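Local coordinates for membrane-associated protein VP24 (Marburg virus - Musoke, Kenya, 1980, PDB 4OR8) that may act as a minor matrix protein with a role in assembly of the viral nucleocapsid and in virion budding, at residues L112-K117 / I195-Q200; P104-R109 / L142-A147; L116-L121 / V171-N176; V215-I220 / S232-L237; N38-W43 / H134-W139. All blocks are in the same frame, centred on the assembly; numbering follows the deposited sequence.

Interaction 1 (L112-K117 / I195-Q200); sequences LGVALK and IKLTGQ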
# COMPACT_ATOMS: atom_id res chain seq x y z
N LEU B 112 -0.70 -4.75 16.36
CA LEU B 112 0.28 -5.61 17.01
C LEU B 112 -0.32 -6.32 18.22
O LEU B 112 -0.00 -7.48 18.49
CB LEU B 112 1.52 -4.81 17.41
CG LEU B 112 2.56 -4.64 16.31
CD1 LEU B 112 3.72 -3.79 16.78
CD2 LEU B 112 3.06 -6.01 15.87
N GLY B 113 -1.18 -5.62 18.95
CA GLY B 113 -1.84 -6.20 20.11
C GLY B 113 -2.67 -7.40 19.70
O GLY B 113 -2.70 -8.42 20.40
N VAL B 114 -3.34 -7.29 18.56
CA VAL B 114 -4.12 -8.39 18.01
C VAL B 114 -3.23 -9.57 17.62
O VAL B 114 -3.55 -10.72 17.91
CB VAL B 114 -4.95 -7.92 16.80
CG1 VAL B 114 -5.59 -9.10 16.08
CG2 VAL B 114 -6.00 -6.92 17.23
N ALA B 115 -2.11 -9.27 16.97
CA ALA B 115 -1.18 -10.29 16.48
C ALA B 115 -0.63 -11.14 17.62
O ALA B 115 -0.46 -12.35 17.49
CB ALA B 115 -0.04 -9.64 15.72
N LEU B 116 -0.36 -10.50 18.76
CA LEU B 116 0.14 -11.21 19.93
C LEU B 116 -0.86 -12.23 20.47
O LEU B 116 -0.49 -13.12 21.24
CB LEU B 116 0.54 -10.24 21.04
CG LEU B 116 1.99 -9.76 21.12
CD1 LEU B 116 2.46 -9.19 19.80
CD2 LEU B 116 2.13 -8.74 22.23
N LYS B 117 -2.13 -12.10 20.09
CA LYS B 117 -3.14 -13.04 20.56
C LYS B 117 -3.49 -14.08 19.50
O LYS B 117 -4.43 -14.85 19.68
CB LYS B 117 -4.41 -12.32 21.05
CG LYS B 117 -4.18 -11.35 22.20
CD LYS B 117 -3.57 -12.04 23.42
CE LYS B 117 -4.55 -13.04 24.03
NZ LYS B 117 -3.95 -13.76 25.20
N ILE B 195 -12.27 -9.51 15.91
CA ILE B 195 -11.85 -10.14 17.15
C ILE B 195 -12.36 -9.32 18.34
O ILE B 195 -12.54 -8.11 18.23
CB ILE B 195 -10.31 -10.28 17.20
CG1 ILE B 195 -9.88 -11.19 18.35
CG2 ILE B 195 -9.64 -8.92 17.29
CD1 ILE B 195 -8.41 -11.52 18.35
N LYS B 196 -12.62 -9.99 19.46
CA LYS B 196 -12.89 -9.31 20.72
C LYS B 196 -11.71 -9.53 21.65
O LYS B 196 -11.25 -10.65 21.82
CB LYS B 196 -14.17 -9.84 21.37
CG LYS B 196 -15.46 -9.27 20.81
CD LYS B 196 -15.87 -9.97 19.53
CE LYS B 196 -17.29 -9.59 19.12
NZ LYS B 196 -17.70 -10.26 17.86
N LEU B 197 -11.22 -8.45 22.25
CA LEU B 197 -10.09 -8.53 23.17
C LEU B 197 -10.23 -7.51 24.29
O LEU B 197 -10.36 -6.31 24.04
CB LEU B 197 -8.77 -8.31 22.42
CG LEU B 197 -8.27 -9.43 21.50
CD1 LEU B 197 -7.00 -9.01 20.76
CD2 LEU B 197 -8.02 -10.71 22.29
N THR B 198 -10.21 -8.01 25.53
CA THR B 198 -10.31 -7.17 26.73
C THR B 198 -11.45 -6.15 26.70
O THR B 198 -11.27 -5.01 27.11
CB THR B 198 -8.98 -6.45 27.04
OG1 THR B 198 -8.72 -5.48 26.02
CG2 THR B 198 -7.83 -7.45 27.10
N GLY B 199 -12.61 -6.58 26.22
CA GLY B 199 -13.80 -5.74 26.26
C GLY B 199 -13.88 -4.67 25.19
O GLY B 199 -14.45 -3.61 25.41
N GLN B 200 -13.30 -4.95 24.02
CA GLN B 200 -13.44 -4.03 22.89
C GLN B 200 -13.33 -4.73 21.53
O GLN B 200 -12.34 -5.39 21.23
CB GLN B 200 -12.45 -2.86 23.00
CG GLN B 200 -10.99 -3.24 23.17
CD GLN B 200 -10.13 -2.03 23.46
OE1 GLN B 200 -10.33 -1.33 24.45
NE2 GLN B 200 -9.17 -1.76 22.58
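G113 and V114, near the end of helix 104-115, face I195 and L197, around the end of strand 192-196. At G113, which puts no side chain between the helix and L197, L197 CD1 lies at the margin of contact with the carbonyl O, an oxygen hydrogen-bonded to S137 OG of helix 127-142. V114 CG2 meets I195 CG2 tip to tip at 4.2 Å, while V114 CA is 4.0 Å from L197 CD1. A branched residue fits here because CG1, anti to the backbone N (chi1 171°), is turned to F174 of helix 161-178, leaving CG2 for the strand. K117, in the stretch that follows helix 104-115, adds the aliphatic part of its chain: CG is 3.9 Å from L197 CD2 and equally near CD1, the two side chains crossing obliquely. The chain bends at chi2 and chi3, and its ammonium ends farther from L197, near H134. L197 spreads both methyls over the helix end, a place suited to leucine, whose forked end offers two at once. Because the side chains that meet across the two segments do so through carbon atoms alone, the contact probably draws its stability from burial of apolar surface.

Interaction 2 (P104-R109 / L142-A147); sequences PFLALR and LEVTSA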
# COMPACT_ATOMS: atom_id res chain seq x y z
N PRO B 104 -1.72 6.70 12.56
CA PRO B 104 -1.41 5.37 12.03
C PRO B 104 -0.51 4.54 12.94
O PRO B 104 -0.65 3.31 12.96
CB PRO B 104 -0.71 5.68 10.70
CG PRO B 104 -0.32 7.11 10.77
CD PRO B 104 -1.34 7.77 11.63
N PHE B 105 0.39 5.17 13.69
CA PHE B 105 1.27 4.42 14.60
C PHE B 105 0.52 3.89 15.82
O PHE B 105 0.94 2.91 16.44
CB PHE B 105 2.49 5.24 15.02
CG PHE B 105 2.17 6.59 15.61
CD1 PHE B 105 1.70 6.70 16.92
CD2 PHE B 105 2.35 7.75 14.87
CE1 PHE B 105 1.41 7.93 17.46
CE2 PHE B 105 2.06 8.99 15.41
CZ PHE B 105 1.59 9.08 16.71
N LEU B 106 -0.59 4.52 16.15
CA LEU B 106 -1.47 4.03 17.21
C LEU B 106 -2.29 2.87 16.67
O LEU B 106 -2.63 1.93 17.40
CB LEU B 106 -2.39 5.15 17.70
CG LEU B 106 -2.19 5.60 19.15
CD1 LEU B 106 -0.71 5.77 19.46
CD2 LEU B 106 -2.94 6.89 19.40
N ALA B 107 -2.61 2.93 15.38
CA ALA B 107 -3.37 1.87 14.73
C ALA B 107 -2.49 0.64 14.54
O ALA B 107 -2.96 -0.49 14.61
CB ALA B 107 -3.92 2.35 13.39
N LEU B 108 -1.20 0.87 14.28
CA LEU B 108 -0.24 -0.22 14.18
C LEU B 108 -0.10 -0.89 15.53
O LEU B 108 -0.01 -2.12 15.61
CB LEU B 108 1.12 0.29 13.71
CG LEU B 108 2.22 -0.78 13.68
CD1 LEU B 108 1.93 -1.81 12.61
CD2 LEU B 108 3.58 -0.16 13.47
N ARG B 109 -0.07 -0.08 16.57
CA ARG B 109 0.06 -0.58 17.94
C ARG B 109 -1.10 -1.51 18.26
O ARG B 109 -0.91 -2.58 18.82
CB ARG B 109 0.09 0.59 18.92
CG ARG B 109 0.44 0.23 20.35
CD ARG B 109 0.34 1.45 21.24
NE ARG B 109 0.43 1.13 22.66
CZ ARG B 109 1.49 1.35 23.42
NH1 ARG B 109 2.58 1.91 22.90
NH2 ARG B 109 1.48 1.01 24.70
N LEU B 142 -4.48 -1.25 25.14
CA LEU B 142 -5.13 -0.32 26.05
C LEU B 142 -4.31 0.92 26.40
O LEU B 142 -4.85 1.93 26.85
CB LEU B 142 -5.54 -1.04 27.34
CG LEU B 142 -6.49 -2.23 27.18
CD1 LEU B 142 -6.75 -2.87 28.53
CD2 LEU B 142 -7.79 -1.78 26.54
N GLU B 143 -3.00 0.86 26.18
CA GLU B 143 -2.13 1.96 26.57
C GLU B 143 -1.41 2.58 25.37
O GLU B 143 -1.42 2.03 24.27
CB GLU B 143 -1.10 1.50 27.60
CG GLU B 143 -1.70 0.73 28.76
CD GLU B 143 -0.64 0.15 29.68
OE1 GLU B 143 0.25 0.91 30.12
OE2 GLU B 143 -0.69 -1.07 29.95
N VAL B 144 -0.79 3.73 25.61
CA VAL B 144 -0.01 4.42 24.58
C VAL B 144 1.38 4.73 25.12
O VAL B 144 2.17 5.41 24.47
CB VAL B 144 -0.68 5.72 24.13
CG1 VAL B 144 -2.03 5.43 23.49
CG2 VAL B 144 -0.84 6.68 25.31
N THR B 145 1.67 4.22 26.31
CA THR B 145 2.96 4.42 26.95
C THR B 145 4.06 3.68 26.19
O THR B 145 3.81 2.66 25.55
CB THR B 145 2.94 3.93 28.40
OG1 THR B 145 2.65 2.52 28.43
CG2 THR B 145 1.87 4.67 29.19
N SER B 146 5.28 4.21 26.27
CA SER B 146 6.39 3.68 25.50
C SER B 146 7.02 2.44 26.12
O SER B 146 7.79 1.73 25.48
CB SER B 146 7.46 4.76 25.30
OG SER B 146 7.93 5.25 26.54
N ALA B 147 6.68 2.17 27.38
CA ALA B 147 7.26 1.02 28.07
C ALA B 147 6.27 0.30 28.99
O ALA B 147 5.39 0.92 29.59
CB ALA B 147 8.50 1.43 28.85
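The guanidinium of R109 lies against the backbone of E143, V144 and T145. V144 CA sits 3.6 Å above one face, over its centre, and T145 O lies at the edge near the guanidinium plane. E143 O approaches obliquely, 2.6 Å from R109 NE. The edge contact is an end-on grip: R109 NH1 and NH2 both donate to T145 O, each at 3.0 Å, and the oxygen is tilted 17° out of the guanidinium plane. NH2 lies on a lone pair of that carbonyl, whereas NH1 comes from above the carbonyl plane. Arginine suits this place because its extended chain, with CG anti to the backbone N (chi1 -171°), spans from helix 104-115 to the loop that follows helix 127-142. There E143 is the first residue to leave helical geometry, and its carbonyl and that of T145 come to the arginine. An arginine of one helix thus meets carbonyls around the C-terminal end of another, where they lack the usual helical partners. R109 NH2 also bonds to W139 O, and the guanidinium makes cation-pi contacts with W43 and W139. Beside this polar junction L106 CD1 touches V144 CG1 at 4.3 Å. T145 OG1 has its main partner in W139 NE1.

Interaction 3 (L116-L121 / V171-N176); sequences LKDQEL and VKNFFN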
# COMPACT_ATOMS: atom_id res chain seq x y z
N LEU B 116 -0.36 -10.50 18.76
CA LEU B 116 0.14 -11.21 19.93
C LEU B 116 -0.86 -12.23 20.47
O LEU B 116 -0.49 -13.12 21.24
CB LEU B 116 0.54 -10.24 21.04
CG LEU B 116 1.99 -9.76 21.12
CD1 LEU B 116 2.46 -9.19 19.80
CD2 LEU B 116 2.13 -8.74 22.23
N LYS B 117 -2.13 -12.10 20.09
CA LYS B 117 -3.14 -13.04 20.56
C LYS B 117 -3.49 -14.08 19.50
O LYS B 117 -4.43 -14.85 19.68
CB LYS B 117 -4.41 -12.32 21.05
CG LYS B 117 -4.18 -11.35 22.20
CD LYS B 117 -3.57 -12.04 23.42
CE LYS B 117 -4.55 -13.04 24.03
NZ LYS B 117 -3.95 -13.76 25.20
N ASP B 118 -2.72 -14.11 18.41
CA ASP B 118 -2.94 -15.09 17.34
C ASP B 118 -2.84 -16.52 17.88
O ASP B 118 -1.90 -16.86 18.60
CB ASP B 118 -1.96 -14.89 16.18
CG ASP B 118 -2.39 -15.61 14.91
OD1 ASP B 118 -3.52 -15.34 14.43
OD2 ASP B 118 -1.62 -16.44 14.38
N GLN B 119 -3.81 -17.36 17.53
CA GLN B 119 -3.89 -18.73 18.03
C GLN B 119 -2.71 -19.60 17.59
O GLN B 119 -2.33 -20.55 18.27
CB GLN B 119 -5.21 -19.39 17.61
CG GLN B 119 -5.40 -19.55 16.10
CD GLN B 119 -5.79 -18.25 15.41
OE1 GLN B 119 -6.41 -17.37 16.01
NE2 GLN B 119 -5.43 -18.13 14.13
N GLU B 120 -2.13 -19.26 16.44
CA GLU B 120 -1.04 -20.04 15.89
C GLU B 120 0.26 -19.69 16.61
O GLU B 120 1.21 -20.48 16.62
CB GLU B 120 -0.91 -19.77 14.39
CG GLU B 120 -0.08 -20.79 13.64
CD GLU B 120 -0.22 -20.65 12.14
OE1 GLU B 120 -0.90 -19.70 11.70
OE2 GLU B 120 0.35 -21.48 11.40
N LEU B 121 0.30 -18.51 17.22
CA LEU B 121 1.48 -18.05 17.93
C LEU B 121 1.53 -18.56 19.37
O LEU B 121 2.59 -18.95 19.86
CB LEU B 121 1.52 -16.52 17.93
CG LEU B 121 2.58 -15.87 18.84
CD1 LEU B 121 3.97 -16.41 18.52
CD2 LEU B 121 2.55 -14.36 18.69
N VAL B 171 4.50 -12.98 14.76
CA VAL B 171 3.98 -11.69 14.33
C VAL B 171 4.14 -11.51 12.82
O VAL B 171 3.23 -11.01 12.15
CB VAL B 171 4.68 -10.52 15.07
CG1 VAL B 171 4.27 -9.19 14.49
CG2 VAL B 171 4.36 -10.58 16.55
N LYS B 172 5.28 -11.94 12.29
CA LYS B 172 5.50 -11.92 10.85
C LYS B 172 4.47 -12.80 10.15
O LYS B 172 3.96 -12.46 9.08
CB LYS B 172 6.92 -12.39 10.50
CG LYS B 172 8.02 -11.42 10.90
CD LYS B 172 9.40 -12.00 10.66
CE LYS B 172 9.72 -12.12 9.17
NZ LYS B 172 9.83 -10.78 8.52
N ASN B 173 4.18 -13.94 10.77
CA ASN B 173 3.19 -14.86 10.23
C ASN B 173 1.80 -14.25 10.19
O ASN B 173 1.05 -14.44 9.23
CB ASN B 173 3.18 -16.16 11.05
CG ASN B 173 2.11 -17.12 10.61
OD1 ASN B 173 1.09 -17.29 11.28
ND2 ASN B 173 2.32 -17.77 9.47
N PHE B 174 1.45 -13.49 11.23
CA PHE B 174 0.16 -12.83 11.29
C PHE B 174 0.06 -11.74 10.23
O PHE B 174 -0.99 -11.55 9.62
CB PHE B 174 -0.09 -12.24 12.67
CG PHE B 174 -1.41 -11.54 12.81
CD1 PHE B 174 -2.56 -12.27 13.09
CD2 PHE B 174 -1.52 -10.17 12.65
CE1 PHE B 174 -3.78 -11.63 13.22
CE2 PHE B 174 -2.73 -9.53 12.77
CZ PHE B 174 -3.87 -10.26 13.06
N PHE B 175 1.15 -11.01 10.03
CA PHE B 175 1.20 -9.98 9.00
C PHE B 175 0.98 -10.63 7.65
O PHE B 175 0.25 -10.10 6.81
CB PHE B 175 2.56 -9.28 9.01
CG PHE B 175 2.75 -8.33 10.16
CD1 PHE B 175 1.66 -7.85 10.86
CD2 PHE B 175 4.02 -7.92 10.52
CE1 PHE B 175 1.84 -6.98 11.91
CE2 PHE B 175 4.20 -7.05 11.58
CZ PHE B 175 3.10 -6.57 12.27
N ASN B 176 1.61 -11.78 7.46
CA ASN B 176 1.51 -12.51 6.20
C ASN B 176 0.10 -13.00 5.90
O ASN B 176 -0.34 -12.98 4.74
CB ASN B 176 2.48 -13.69 6.19
CG ASN B 176 2.38 -14.52 4.93
OD1 ASN B 176 2.98 -14.19 3.91
ND2 ASN B 176 1.60 -15.59 5.00
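L116 and V171 form the buried apolar end of this contact, and E120 and N173 its exposed polar end. In the interior, L116 CD1 reaches V171 CG2 at 4.0 Å, although the L116 side chain sets out away from helix 161-178. The other branch, CD2, is left for helix 127-142, where L116 packs on L136 and L140. V171 also splits its methyls: CG2 serves L116, and CG1, anti to the backbone N (chi1 173°), turns to L112.

Between the two ends D118 comes up to the F174 ring. Its OD1 is 3.5 Å from F174 CD1, at the ring edge and near the ring plane, with the carboxylate and ring planes 68° apart. Here the negative oxygen faces the rim of C-H groups, which carry a slight positive charge, rather than the electron-rich face; such a pairing is probably mildly favourable. In the fold, residues 116-121 link helix 104-115 to helix 127-142 and run past one side of helix 161-178. The chain turns at D118, whose O accepts a bond from L121 N at 3.1 Å.

Toward solvent the packing gives way to a sparse polar fringe. E120 and N173 cross at about a right angle, their carboxylate and amide planes 86° apart. The firmer partner of E120 lies outside the two segments: K177, one turn further along the helix, in a salt bridge through OE1. Only a long, weak pairing relates that lysine to D118 OD2. A long, extended glutamate suits this margin, since it can reach the lysine of the helix from an exposed position.

Interaction 4 (V215-I220 / S232-L237); sequences VRRIDI and SVVFGL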
# COMPACT_ATOMS: atom_id res chain seq x y z
N VAL B 215 -11.71 0.16 16.10
CA VAL B 215 -11.97 -0.34 17.45
C VAL B 215 -13.25 0.23 18.06
O VAL B 215 -13.42 1.45 18.14
CB VAL B 215 -10.80 -0.03 18.40
CG1 VAL B 215 -11.11 -0.55 19.80
CG2 VAL B 215 -9.52 -0.64 17.88
N ARG B 216 -14.16 -0.65 18.48
CA ARG B 216 -15.36 -0.22 19.18
C ARG B 216 -15.24 -0.59 20.66
O ARG B 216 -15.28 -1.76 21.02
CB ARG B 216 -16.60 -0.87 18.57
CG ARG B 216 -16.82 -0.53 17.10
CD ARG B 216 -17.99 -1.30 16.53
NE ARG B 216 -18.21 -1.00 15.12
CZ ARG B 216 -19.18 -1.55 14.38
NH1 ARG B 216 -20.01 -2.43 14.92
NH2 ARG B 216 -19.31 -1.22 13.10
N ARG B 217 -15.09 0.43 21.50
CA ARG B 217 -14.85 0.21 22.92
C ARG B 217 -15.87 0.93 23.79
O ARG B 217 -16.81 1.55 23.29
CB ARG B 217 -13.44 0.67 23.29
CG ARG B 217 -13.22 2.16 23.09
CD ARG B 217 -11.95 2.63 23.80
NE ARG B 217 -10.74 2.11 23.17
CZ ARG B 217 -9.88 2.85 22.48
NH1 ARG B 217 -10.10 4.15 22.33
NH2 ARG B 217 -8.80 2.30 21.95
N ILE B 218 -15.68 0.83 25.10
CA ILE B 218 -16.50 1.57 26.05
C ILE B 218 -15.62 2.53 26.84
O ILE B 218 -14.71 2.11 27.55
CB ILE B 218 -17.24 0.64 27.03
CG1 ILE B 218 -18.28 -0.19 26.28
CG2 ILE B 218 -17.91 1.45 28.12
CD1 ILE B 218 -19.08 -1.10 27.17
N ASP B 219 -15.89 3.82 26.70
CA ASP B 219 -15.12 4.84 27.39
C ASP B 219 -15.67 5.13 28.78
O ASP B 219 -16.88 5.20 28.98
CB ASP B 219 -15.06 6.12 26.57
CG ASP B 219 -13.90 6.14 25.60
OD1 ASP B 219 -13.25 5.09 25.42
OD2 ASP B 219 -13.63 7.21 25.01
N ILE B 220 -14.76 5.28 29.74
CA ILE B 220 -15.14 5.58 31.11
C ILE B 220 -14.72 7.00 31.48
O ILE B 220 -13.54 7.27 31.73
CB ILE B 220 -14.48 4.60 32.09
CG1 ILE B 220 -14.82 3.16 31.70
CG2 ILE B 220 -14.91 4.90 33.52
CD1 ILE B 220 -14.22 2.11 32.61
N SER B 232 -17.77 4.04 22.37
CA SER B 232 -16.77 4.85 21.69
C SER B 232 -16.21 4.13 20.46
O SER B 232 -16.05 2.91 20.46
CB SER B 232 -15.63 5.21 22.65
OG SER B 232 -14.56 5.83 21.96
N VAL B 233 -15.94 4.89 19.41
CA VAL B 233 -15.41 4.32 18.17
C VAL B 233 -14.19 5.10 17.67
O VAL B 233 -14.27 6.30 17.42
CB VAL B 233 -16.47 4.29 17.06
CG1 VAL B 233 -15.85 3.89 15.74
CG2 VAL B 233 -17.60 3.33 17.43
N VAL B 234 -13.07 4.41 17.54
CA VAL B 234 -11.87 5.00 16.96
C VAL B 234 -11.44 4.18 15.76
O VAL B 234 -11.78 3.00 15.66
CB VAL B 234 -10.71 5.08 17.97
CG1 VAL B 234 -11.09 5.95 19.15
CG2 VAL B 234 -10.31 3.69 18.43
N PHE B 235 -10.70 4.80 14.85
CA PHE B 235 -10.18 4.09 13.70
C PHE B 235 -8.99 4.80 13.08
O PHE B 235 -8.88 6.03 13.15
CB PHE B 235 -11.27 3.86 12.65
CG PHE B 235 -11.72 5.10 11.95
CD1 PHE B 235 -12.66 5.94 12.52
CD2 PHE B 235 -11.21 5.43 10.70
CE1 PHE B 235 -13.08 7.09 11.87
CE2 PHE B 235 -11.63 6.58 10.04
CZ PHE B 235 -12.56 7.41 10.63
N GLY B 236 -8.10 4.02 12.47
CA GLY B 236 -6.94 4.57 11.80
C GLY B 236 -6.62 3.73 10.57
O GLY B 236 -7.25 2.71 10.32
N LEU B 237 -5.62 4.17 9.81
CA LEU B 237 -5.25 3.48 8.59
C LEU B 237 -3.76 3.14 8.59
O LEU B 237 -2.92 4.03 8.62
CB LEU B 237 -5.59 4.34 7.38
CG LEU B 237 -5.25 3.77 6.00
CD1 LEU B 237 -6.02 2.48 5.75
CD2 LEU B 237 -5.55 4.79 4.91
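V215, R216 and R217 pair with V234, V233 and S232 as successive rungs of an antiparallel β-hairpin, whose strands 210-221 and 228-239 lie in the interior of a mixed five-stranded sheet. V215 and V234 are a hydrogen-bonded pair: V215 N donates to V234 O at 2.9 Å, nearly straight at 176°, and V234 N returns a bond to V215 O. R217 and S232 repeat the pattern, with S232 N to R217 O at 2.8 Å and R217 N to S232 O. R216 and V233 form the non-hydrogen-bonded pair between them, where the strands are joined by CA-H...O contacts such as that from V233 CA to V215 O at 3.5 Å. The short segments meet at 141° rather than being fully antiparallel, a sign of strand twist.

Strand 201-206 flanks the hairpin beside 210-221, and the short strand 100-101 beside 228-239. Side chains alternate between the two faces. On one, R216 and V233 lie side by side and point the same way, R216 CG resting 4.0 Å from V233 CG2; the charged end of R216 continues to a salt bridge with E214. On the other face V215 CB packs 3.8 Å from V234 CG2. β-Branched valines suit such extended backbone. The R217 chain bends at chi3 (69°), and its guanidinium turns one face to V234 CG2, with NH1 3.8 Å from V234 CG1. Beyond it D219 OD2 accepts a weak bond from S232 OG at 3.5 Å, for which a small hydroxyl side chain is apt.

Interaction 5 (N38-W43 / H134-W139); sequences NSTARW and HMLSEW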
# COMPACT_ATOMS: atom_id res chain seq x y z
N ASN B 38 14.65 -7.37 26.03
CA ASN B 38 13.77 -6.37 26.63
C ASN B 38 13.15 -5.40 25.63
O ASN B 38 12.37 -4.52 26.00
CB ASN B 38 14.51 -5.60 27.74
CG ASN B 38 15.96 -5.35 27.40
OD1 ASN B 38 16.64 -6.21 26.83
ND2 ASN B 38 16.46 -4.17 27.75
N SER B 39 13.50 -5.56 24.36
CA SER B 39 12.97 -4.73 23.29
C SER B 39 11.48 -4.98 23.08
O SER B 39 10.76 -4.14 22.53
CB SER B 39 13.73 -4.98 21.99
OG SER B 39 13.73 -6.36 21.66
N THR B 40 11.01 -6.15 23.51
CA THR B 40 9.61 -6.51 23.41
C THR B 40 8.74 -5.70 24.37
O THR B 40 7.53 -5.60 24.19
CB THR B 40 9.39 -8.00 23.72
OG1 THR B 40 9.70 -8.24 25.10
CG2 THR B 40 10.27 -8.86 22.85
N ALA B 41 9.38 -5.13 25.38
CA ALA B 41 8.65 -4.35 26.38
C ALA B 41 8.73 -2.86 26.09
O ALA B 41 8.20 -2.04 26.85
CB ALA B 41 9.18 -4.66 27.77
N ARG B 42 9.39 -2.51 25.00
CA ARG B 42 9.54 -1.11 24.60
C ARG B 42 8.72 -0.78 23.36
O ARG B 42 8.55 -1.62 22.47
CB ARG B 42 11.00 -0.78 24.34
CG ARG B 42 11.91 -0.91 25.55
CD ARG B 42 13.35 -0.63 25.17
NE ARG B 42 14.19 -1.82 25.27
CZ ARG B 42 15.40 -1.93 24.72
NH1 ARG B 42 15.92 -0.92 24.03
NH2 ARG B 42 16.10 -3.04 24.87
N TRP B 43 8.22 0.45 23.31
CA TRP B 43 7.54 0.96 22.12
C TRP B 43 8.17 2.30 21.74
O TRP B 43 7.71 3.36 22.17
CB TRP B 43 6.05 1.13 22.39
CG TRP B 43 5.27 1.64 21.21
CD1 TRP B 43 4.84 2.92 21.00
CD2 TRP B 43 4.81 0.88 20.09
NE1 TRP B 43 4.15 3.00 19.82
CE2 TRP B 43 4.12 1.76 19.24
CE3 TRP B 43 4.92 -0.47 19.72
CZ2 TRP B 43 3.54 1.35 18.04
CZ3 TRP B 43 4.35 -0.88 18.53
CH2 TRP B 43 3.67 0.03 17.70
N HIS B 134 0.39 -12.09 27.10
CA HIS B 134 -0.93 -11.56 27.42
C HIS B 134 -0.83 -10.15 28.01
O HIS B 134 -1.59 -9.26 27.63
CB HIS B 134 -1.66 -12.48 28.40
CG HIS B 134 -3.05 -12.04 28.72
ND1 HIS B 134 -3.40 -11.53 29.95
CD2 HIS B 134 -4.17 -12.03 27.96
CE1 HIS B 134 -4.69 -11.23 29.94
NE2 HIS B 134 -5.18 -11.52 28.75
N MET B 135 0.10 -9.96 28.93
CA MET B 135 0.34 -8.65 29.51
C MET B 135 0.78 -7.65 28.44
O MET B 135 0.30 -6.52 28.41
CB MET B 135 1.40 -8.73 30.62
CG MET B 135 0.88 -9.28 31.94
SD MET B 135 2.15 -9.35 33.22
CE MET B 135 3.03 -10.85 32.77
N LEU B 136 1.69 -8.08 27.57
CA LEU B 136 2.17 -7.24 26.48
C LEU B 136 1.02 -6.84 25.57
O LEU B 136 0.89 -5.67 25.19
CB LEU B 136 3.24 -7.96 25.66
CG LEU B 136 4.58 -8.20 26.35
CD1 LEU B 136 5.53 -8.98 25.44
CD2 LEU B 136 5.21 -6.88 26.77
N SER B 137 0.19 -7.81 25.23
CA SER B 137 -0.94 -7.58 24.35
C SER B 137 -1.89 -6.53 24.92
O SER B 137 -2.33 -5.63 24.20
CB SER B 137 -1.69 -8.88 24.09
OG SER B 137 -2.75 -8.67 23.16
N GLU B 138 -2.20 -6.64 26.21
CA GLU B 138 -3.08 -5.68 26.87
C GLU B 138 -2.45 -4.30 26.88
O GLU B 138 -3.14 -3.29 26.69
CB GLU B 138 -3.41 -6.12 28.30
CG GLU B 138 -4.43 -7.24 28.38
CD GLU B 138 -4.80 -7.60 29.82
OE1 GLU B 138 -4.10 -7.14 30.75
OE2 GLU B 138 -5.79 -8.33 30.01
N TRP B 139 -1.14 -4.26 27.09
CA TRP B 139 -0.40 -3.00 27.10
C TRP B 139 -0.45 -2.30 25.75
O TRP B 139 -0.57 -1.08 25.68
CB TRP B 139 1.05 -3.26 27.52
CG TRP B 139 1.99 -2.15 27.17
CD1 TRP B 139 1.93 -0.86 27.63
CD2 TRP B 139 3.12 -2.22 26.31
NE1 TRP B 139 2.97 -0.13 27.09
CE2 TRP B 139 3.71 -0.94 26.28
CE3 TRP B 139 3.70 -3.24 25.55
CZ2 TRP B 139 4.84 -0.65 25.52
CZ3 TRP B 139 4.83 -2.96 24.80
CH2 TRP B 139 5.39 -1.68 24.79
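A41 and L136 mark the closest backbone approach, their CA atoms 7.1 Å apart, where the 3-10 turn ending near T40 passes beside helix 127-142. L136 points to the turn, its CD2 3.7 Å from T40 O, so that a leucine methyl packs against a backbone carbonyl. One helical turn on, W139 brings the far side of its six-membered ring to the chain between T40 and W43. Its CH2 is 3.5 Å from A41 O and 3.8 Å from W43 CB; the carbonyl carbon of R42 and the N of W43 lie in the ring plane at the edge. CG stands anti to the backbone N (chi1 162°), which sends the side chain toward this chain, and chi2 (62°) sets the turn of the ring. A broad indole suits the site because it can touch four successive residues while NE1 bonds to T145 OG1. W43 meets it through CB, its own indole extending to V54 and W56. R42 turns away to a salt bridge with D36. L136 and W139, one turn apart on helix 127-142, thus pack against the segment that leads into strand 44-48 of the three-stranded antiparallel sheet, part of the pyramidal fold of VP24.

Overall arrangement
Helix 104-115 connects most of the set: interactions 1 and 2 both use it, their centres 13 Å apart, and interaction 3 begins where it ends, sharing L116 and K117 with interaction 1. Interactions 2 and 5 are the nearest pair, 10 Å between centres, joined through R109, whose NH1 lies 3.1 Å from W43 CD1, and through W43 N and S146 O, 2.6 Å apart in a probable hydrogen bond. Q200 carries interaction 1 to the hairpin of interaction 4, with its NE2 3.6 Å from V215 CG1. Interactions 3 and 4 lie on opposite sides of the chain's centre, their centres 23 Å apart. Interaction 1 ties helix 104-115 to the edge of the five-stranded sheet, interaction 4 lies within it, and the others tie helices to connecting loops.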